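Long-range contacts in peptidase M14, carboxypeptidase A (Thermoplasmatales archaeon SCGC AB-540-F20, PDB 4XED), which is a PKD domain of an archaeal M14-like, carboxypeptidase A-type peptidase that binds calcium and, as an accessory module, probably mediates binding rather than catalysis: residues N4-P10 / T30-D36; T22-F28 / V62-W68. All coordinates share one frame. Numbering follows the deposited sequence.

Interaction 1: residues N4-P10 / T30-D36; sequences NDPPNIP and TTDPNGD. With CA (calcium ion), chain B.
A calcium ion ties the two loops together. Residues 4-10 give the calcium ion Asn4 OD1 at 2.5 Å and the backbone Asp5 O at 2.3 Å; residues 30-36 give it both oxygens of Asp32 (OD1 2.6 Å, OD2 2.4 Å), Asn34 OD1 at 2.5 Å and Asp36 OD2 at 2.3 Å. The t rotamers of Asn4 and Asp32 and the m rotamers of Asn34 and Asp36 gather these oxygens, and Asp82 supplies the seventh. Asp32, Asn34 and Asp36 alternate along one calcium-binding loop, which the ion joins to the N-terminal segment. Asn34 also hydrogen-bonds Asp5 twice: Asp5 N donates to Asn34 OD1 (2.9 Å) and Asn34 ND2 to Asp5 OD2 (3.0 Å).

A type I turn, Asp32-Gly35, closed by Gly35 N to Asp32 O (2.9 Å), shapes the metal loop; Asp32 OD1 accepts from Asn34 N (2.8 Å) in an Asx turn. Beyond the ion the backbones run antiparallel, Pro7-Pro10 polyproline-II-like, with Pro7 CA 4.1 Å from Asp32 CA and Pro10 CA 4.6 Å from Thr30 CA. Asn8 N bonds to Thr31 O (2.9 Å), Asn8 ND2 to Thr31 OG1 (3.1 Å) and Thr30 OG1 to Asn8 O (2.7 Å). Pro33 CG packs 3.9 Å from Asp5 CB.

The site joins the loop before strand 11-13 to the link between strands 24-29 and 38-43. Pro7, Pro10 and Thr30 rest on Ala80 of strand 72-82; Pro7 and Asp32 touch Ile38 of strand 38-43.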
loop_
_atom_site.group_PDB
_atom_site.type_symbol
_atom_site.label_atom_id
_atom_site.label_comp_id
_atom_site.label_asym_id
_atom_site.label_seq_id
_atom_site.Cartn_x
_atom_site.Cartn_y
_atom_site.Cartn_z
ATOM N N ASN A 4 -7.646 -16.177 15.674
ATOM C CA ASN A 4 -7.128 -15.450 14.512
ATOM C C ASN A 4 -6.477 -14.148 14.908
ATOM O O ASN A 4 -6.963 -13.430 15.792
ATOM C CB ASN A 4 -8.246 -15.187 13.527
ATOM C CG ASN A 4 -7.762 -14.524 12.287
ATOM O OD1 ASN A 4 -6.786 -14.959 11.693
ATOM N ND2 ASN A 4 -8.445 -13.468 11.874
ATOM N N ASP A 5 -5.371 -13.842 14.245
ATOM C CA ASP A 5 -4.668 -12.563 14.435
ATOM C C ASP A 5 -4.757 -11.734 13.162
ATOM O O ASP A 5 -4.830 -12.294 12.078
ATOM C CB ASP A 5 -3.198 -12.847 14.783
ATOM C CG ASP A 5 -3.054 -13.816 15.934
ATOM O OD1 ASP A 5 -3.465 -13.445 17.051
ATOM O OD2 ASP A 5 -2.554 -14.960 15.714
ATOM N N PRO A 6 -4.708 -10.396 13.287
ATOM C CA PRO A 6 -4.742 -9.560 12.083
ATOM C C PRO A 6 -3.399 -9.552 11.393
ATOM O O PRO A 6 -2.370 -9.869 12.006
ATOM C CB PRO A 6 -5.059 -8.166 12.627
ATOM C CG PRO A 6 -4.426 -8.155 13.958
ATOM C CD PRO A 6 -4.528 -9.575 14.502
ATOM N N PRO A 7 -3.388 -9.182 10.106
ATOM C CA PRO A 7 -2.094 -9.064 9.454
ATOM C C PRO A 7 -1.225 -8.026 10.136
ATOM O O PRO A 7 -1.708 -7.088 10.804
ATOM C CB PRO A 7 -2.451 -8.597 8.034
ATOM C CG PRO A 7 -3.853 -9.034 7.819
ATOM C CD PRO A 7 -4.498 -8.886 9.174
ATOM N N ASN A 8 0.077 -8.215 9.951
ATOM C CA ASN A 8 1.036 -7.194 10.320
ATOM C C ASN A 8 0.861 -5.941 9.474
ATOM O O ASN A 8 0.247 -5.955 8.407
ATOM C CB ASN A 8 2.426 -7.787 10.236
ATOM C CG ASN A 8 2.617 -8.843 11.277
ATOM O OD1 ASN A 8 2.387 -8.597 12.452
ATOM N ND2 ASN A 8 2.935 -10.048 10.854
ATOM N N ILE A 9 1.406 -4.842 9.939
ATOM C CA ILE A 9 1.293 -3.606 9.212
ATOM C C ILE A 9 2.105 -3.697 7.919
ATOM O O ILE A 9 3.301 -4.063 7.935
ATOM C CB ILE A 9 1.853 -2.469 10.069
ATOM C CG1 ILE A 9 1.058 -2.334 11.355
ATOM C CG2 ILE A 9 1.793 -1.189 9.326
ATOM C CD1 ILE A 9 1.627 -1.350 12.363
ATOM N N PRO A 10 1.505 -3.301 6.780
ATOM C CA PRO A 10 2.274 -3.380 5.543
ATOM C C PRO A 10 3.449 -2.436 5.458
ATOM O O PRO A 10 3.455 -1.353 6.049
ATOM C CB PRO A 10 1.240 -3.032 4.465
ATOM C CG PRO A 10 -0.087 -3.445 5.076
ATOM C CD PRO A 10 0.064 -3.081 6.503
ATOM N N THR A 30 3.129 -7.486 3.301
ATOM C CA THR A 30 3.011 -7.815 4.691
ATOM C C THR A 30 2.864 -9.324 4.828
ATOM O O THR A 30 2.780 -10.037 3.826
ATOM C CB THR A 30 1.844 -7.068 5.350
ATOM O OG1 THR A 30 2.058 -7.100 6.760
ATOM C CG2 THR A 30 0.485 -7.688 5.022
ATOM N N THR A 31 2.855 -9.780 6.071
ATOM C CA THR A 31 2.533 -11.159 6.403
ATOM C C THR A 31 1.373 -11.186 7.387
ATOM O O THR A 31 1.132 -10.251 8.136
ATOM C CB THR A 31 3.741 -11.897 7.039
ATOM O OG1 THR A 31 4.100 -11.293 8.278
ATOM C CG2 THR A 31 4.953 -11.849 6.153
ATOM N N ASP A 32 0.644 -12.296 7.360
ATOM C CA ASP A 32 -0.339 -12.595 8.379
ATOM C C ASP A 32 0.241 -13.646 9.320
ATOM O O ASP A 32 0.787 -14.631 8.842
ATOM C CB ASP A 32 -1.628 -13.081 7.702
ATOM C CG ASP A 32 -2.733 -13.399 8.702
ATOM O OD1 ASP A 32 -2.737 -14.537 9.249
ATOM O OD2 ASP A 32 -3.582 -12.514 8.993
ATOM N N PRO A 33 0.078 -13.481 10.649
ATOM C CA PRO A 33 0.702 -14.407 11.600
ATOM C C PRO A 33 0.202 -15.826 11.491
ATOM O O PRO A 33 0.897 -16.734 11.948
ATOM C CB PRO A 33 0.316 -13.826 12.962
ATOM C CG PRO A 33 0.094 -12.389 12.732
ATOM C CD PRO A 33 -0.489 -12.305 11.343
ATOM N N ASN A 34 -0.982 -15.998 10.919
ATOM C CA ASN A 34 -1.589 -17.312 10.771
ATOM C C ASN A 34 -1.361 -17.883 9.389
ATOM O O ASN A 34 -1.852 -18.976 9.080
ATOM C CB ASN A 34 -3.088 -17.221 11.044
ATOM C CG ASN A 34 -3.406 -16.359 12.244
ATOM O OD1 ASN A 34 -3.943 -15.265 12.133
ATOM N ND2 ASN A 34 -3.053 -16.854 13.417
ATOM N N GLY A 35 -0.640 -17.130 8.554
ATOM C CA GLY A 35 -0.379 -17.510 7.175
ATOM C C GLY A 35 -1.540 -17.291 6.221
ATOM O O GLY A 35 -1.516 -17.784 5.091
ATOM N N ASP A 36 -2.547 -16.535 6.662
ATOM C CA ASP A 36 -3.751 -16.311 5.877
ATOM C C ASP A 36 -3.450 -15.476 4.638
ATOM O O ASP A 36 -2.578 -14.614 4.651
ATOM C CB ASP A 36 -4.769 -15.530 6.697
ATOM C CG ASP A 36 -5.219 -16.262 7.950
ATOM O OD1 ASP A 36 -5.240 -17.516 7.965
ATOM O OD2 ASP A 36 -5.604 -15.579 8.917
HETATM CA CA CA B . -5.008 -13.884 10.404
#

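Interaction 2: residues T22-F28 / V62-W68; sequences TTYNYTF and VIFSHTW
Strand 62-66 runs antiparallel to strand 24-28, their axes 4.5 Å apart at closest approach and at 149°, both backbones extended. Val62 opens the ladder opposite Phe28 in a hydrogen-bonded pair (Val62 N to Phe28 O 2.9 Å, Phe28 N to Val62 O 2.8 Å), and its CG2 meets Phe28 CB at 3.9 Å. Ile63 faces Thr27 in a non-hydrogen-bonded pair, its CA 3.2 Å from Tyr26 O in a CA-H...O contact. Phe64 pairs with Tyr26 (both N to O bonds 2.9 Å), and its m rotamer brings CD2 to 3.9 Å from Phe28 CD1, the ring planes at 46°. Ser65 lies opposite Asn25, with its CB 3.4 Å from Asn25 OD1. His66 bonds Tyr24 (His66 N to Tyr24 O 3.0 Å, Tyr24 N to His66 O 2.9 Å), while its NE2 reaches Asp46. Thr67 OG1 lies 2.8 Å from Thr23 OG1. Trp68 N donates to a water at 2.9 Å, which also lies 2.7 Å from Thr22 O. The indole packs against the Tyr26 ring, Trp68 CH2 to Tyr26 CE2 3.6 Å, with the planes nearly perpendicular (89°). Its NE1 bonds Trp44 O.

Side chains alternate: Tyr24, Tyr26, Phe28, Val62, Phe64 and His66 share one face, Asn25, Thr27, Ile63 and Ser65 the other. The former, largely aromatic face packs on strands 38-43, 49-56 and 91-97 of the second sheet, as in the two-sheet beta sandwich of the immunoglobulin-like PKD fold.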
loop_
_atom_site.group_PDB
_atom_site.type_symbol
_atom_site.label_atom_id
_atom_site.label_comp_id
_atom_site.label_asym_id
_atom_site.label_seq_id
_atom_site.Cartn_x
_atom_site.Cartn_y
_atom_site.Cartn_z
ATOM N N THR A 22 5.134 11.711 -14.089
ATOM C CA THR A 22 5.934 10.514 -14.337
ATOM C C THR A 22 5.439 9.346 -13.480
ATOM O O THR A 22 5.065 9.500 -12.324
ATOM C CB THR A 22 7.423 10.803 -14.097
ATOM O OG1 THR A 22 7.866 11.772 -15.059
ATOM C CG2 THR A 22 8.279 9.532 -14.223
ATOM N N THR A 23 5.429 8.156 -14.056
ATOM C CA THR A 23 4.874 6.985 -13.372
ATOM C C THR A 23 5.957 6.336 -12.518
ATOM O O THR A 23 7.078 6.173 -12.986
ATOM C CB THR A 23 4.359 5.971 -14.388
ATOM O OG1 THR A 23 3.406 6.614 -15.247
ATOM C CG2 THR A 23 3.775 4.754 -13.678
ATOM N N TYR A 24 5.626 5.986 -11.275
ATOM C CA TYR A 24 6.578 5.368 -10.330
ATOM C C TYR A 24 6.007 4.092 -9.729
ATOM O O TYR A 24 4.796 3.964 -9.582
ATOM C CB TYR A 24 6.949 6.373 -9.227
ATOM C CG TYR A 24 7.684 7.595 -9.777
ATOM C CD1 TYR A 24 9.036 7.526 -10.172
ATOM C CD2 TYR A 24 7.042 8.806 -9.892
ATOM C CE1 TYR A 24 9.698 8.623 -10.671
ATOM C CE2 TYR A 24 7.690 9.913 -10.417
ATOM C CZ TYR A 24 9.018 9.811 -10.791
ATOM O OH TYR A 24 9.657 10.924 -11.285
ATOM N N ASN A 25 6.896 3.162 -9.393
ATOM C CA ASN A 25 6.523 1.845 -8.852
ATOM C C ASN A 25 6.708 1.768 -7.355
ATOM O O ASN A 25 7.744 2.152 -6.826
ATOM C CB ASN A 25 7.423 0.770 -9.464
ATOM C CG ASN A 25 7.220 0.618 -10.923
ATOM O OD1 ASN A 25 6.094 0.516 -11.387
ATOM N ND2 ASN A 25 8.303 0.574 -11.665
ATOM N N TYR A 26 5.695 1.223 -6.690
ATOM C CA TYR A 26 5.688 1.016 -5.239
ATOM C C TYR A 26 5.518 -0.470 -4.923
ATOM O O TYR A 26 4.666 -1.140 -5.491
ATOM C CB TYR A 26 4.600 1.923 -4.580
ATOM C CG TYR A 26 5.005 3.355 -4.803
ATOM C CD1 TYR A 26 5.840 4.011 -3.920
ATOM C CD2 TYR A 26 4.652 4.017 -5.966
ATOM C CE1 TYR A 26 6.342 5.264 -4.197
ATOM C CE2 TYR A 26 5.123 5.313 -6.248
ATOM C CZ TYR A 26 5.976 5.908 -5.375
ATOM O OH TYR A 26 6.448 7.180 -5.684
ATOM N N THR A 27 6.342 -0.922 -3.993
ATOM C CA THR A 27 6.358 -2.306 -3.557
ATOM C C THR A 27 5.663 -2.399 -2.203
ATOM O O THR A 27 6.017 -1.662 -1.270
ATOM C CB THR A 27 7.798 -2.808 -3.442
ATOM O OG1 THR A 27 8.432 -2.708 -4.715
ATOM C CG2 THR A 27 7.823 -4.236 -2.945
ATOM N N PHE A 28 4.673 -3.297 -2.104
ATOM C CA PHE A 28 3.862 -3.464 -0.898
ATOM C C PHE A 28 4.031 -4.889 -0.414
ATOM O O PHE A 28 3.944 -5.840 -1.221
ATOM C CB PHE A 28 2.376 -3.224 -1.189
ATOM C CG PHE A 28 2.065 -1.827 -1.671
ATOM C CD1 PHE A 28 2.203 -1.480 -3.004
ATOM C CD2 PHE A 28 1.609 -0.850 -0.805
ATOM C CE1 PHE A 28 1.935 -0.203 -3.461
ATOM C CE2 PHE A 28 1.345 0.433 -1.259
ATOM C CZ PHE A 28 1.504 0.733 -2.599
ATOM N N VAL A 62 3.854 -7.266 -3.755
ATOM C CA VAL A 62 3.009 -6.847 -4.859
ATOM C C VAL A 62 3.412 -5.432 -5.228
ATOM O O VAL A 62 3.571 -4.570 -4.356
ATOM C CB VAL A 62 1.509 -6.994 -4.516
ATOM C CG1 VAL A 62 1.175 -8.415 -4.262
ATOM C CG2 VAL A 62 1.138 -6.237 -3.333
ATOM N N ILE A 63 3.591 -5.186 -6.527
ATOM C CA ILE A 63 4.112 -3.923 -7.019
ATOM C C ILE A 63 3.038 -3.236 -7.828
ATOM O O ILE A 63 2.523 -3.816 -8.791
ATOM C CB ILE A 63 5.443 -4.119 -7.811
ATOM C CG1 ILE A 63 6.468 -4.789 -6.849
ATOM C CG2 ILE A 63 5.900 -2.814 -8.387
ATOM C CD1 ILE A 63 7.764 -5.297 -7.350
ATOM N N PHE A 64 2.677 -2.015 -7.441
ATOM C CA PHE A 64 1.717 -1.190 -8.165
ATOM C C PHE A 64 2.308 0.156 -8.478
ATOM O O PHE A 64 3.023 0.719 -7.655
ATOM C CB PHE A 64 0.461 -0.992 -7.340
ATOM C CG PHE A 64 -0.229 -2.260 -6.994
ATOM C CD1 PHE A 64 -0.717 -3.111 -7.980
ATOM C CD2 PHE A 64 -0.382 -2.602 -5.676
ATOM C CE1 PHE A 64 -1.350 -4.293 -7.636
ATOM C CE2 PHE A 64 -1.008 -3.760 -5.324
ATOM C CZ PHE A 64 -1.491 -4.621 -6.304
ATOM N N SER A 65 2.000 0.667 -9.668
ATOM C CA SER A 65 2.494 1.958 -10.082
ATOM C C SER A 65 1.431 3.044 -9.931
ATOM O O SER A 65 0.238 2.756 -9.879
ATOM C CB SER A 65 3.005 1.893 -11.515
ATOM O OG SER A 65 1.998 1.511 -12.431
ATOM N N HIS A 66 1.873 4.287 -9.856
ATOM C CA HIS A 66 0.972 5.421 -9.746
ATOM C C HIS A 66 1.668 6.621 -10.355
ATOM O O HIS A 66 2.898 6.669 -10.421
ATOM C CB HIS A 66 0.556 5.677 -8.294
ATOM C CG HIS A 66 -0.608 6.611 -8.155
ATOM N ND1 HIS A 66 -1.884 6.268 -8.560
ATOM C CD2 HIS A 66 -0.697 7.873 -7.666
ATOM C CE1 HIS A 66 -2.702 7.285 -8.332
ATOM N NE2 HIS A 66 -2.011 8.260 -7.764
ATOM N N THR A 67 0.845 7.566 -10.794
ATOM C CA THR A 67 1.301 8.848 -11.327
ATOM C C THR A 67 0.513 9.946 -10.612
ATOM O O THR A 67 -0.708 9.819 -10.457
ATOM C CB THR A 67 1.038 8.938 -12.863
ATOM O OG1 THR A 67 1.608 7.796 -13.506
ATOM C CG2 THR A 67 1.642 10.149 -13.440
ATOM N N TRP A 68 1.195 10.982 -10.142
ATOM C CA TRP A 68 0.535 12.146 -9.549
ATOM C C TRP A 68 0.599 13.304 -10.552
ATOM O O TRP A 68 1.657 13.595 -11.116
ATOM C CB TRP A 68 1.220 12.553 -8.248
ATOM C CG TRP A 68 1.064 11.559 -7.118
ATOM C CD1 TRP A 68 0.104 11.594 -6.144
ATOM C CD2 TRP A 68 1.876 10.414 -6.830
ATOM N NE1 TRP A 68 0.265 10.555 -5.263
ATOM C CE2 TRP A 68 1.344 9.812 -5.661
ATOM C CE3 TRP A 68 2.985 9.823 -7.439
ATOM C CZ2 TRP A 68 1.879 8.642 -5.102
ATOM C CZ3 TRP A 68 3.515 8.684 -6.870
ATOM C CH2 TRP A 68 2.966 8.119 -5.711
HETATM O O HOH W 1 4.033 11.393 -10.623
#

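How the interactions relate
The contacts adjoin in sequence: strand 24-29, paired in interaction 2, runs on into the loop 30-36 of interaction 1. Their centres nonetheless lie about 23 Å apart, on opposite sides of the chain's centre. Interaction 2 is regular sheet pairing, held by a ladder of backbone hydrogen bonds, with one face turned into the sandwich core and the other largely exposed. Interaction 1, farther from the centre, has no regular strand; calcium coordination, mostly side-chain hydrogen bonds and one backbone-to-backbone bond do the joining, while Pro7, Pro10, Thr30 and Asp32 are buried. Thus one unites strands within a sheet, whereas the other ties loops at the domain's end.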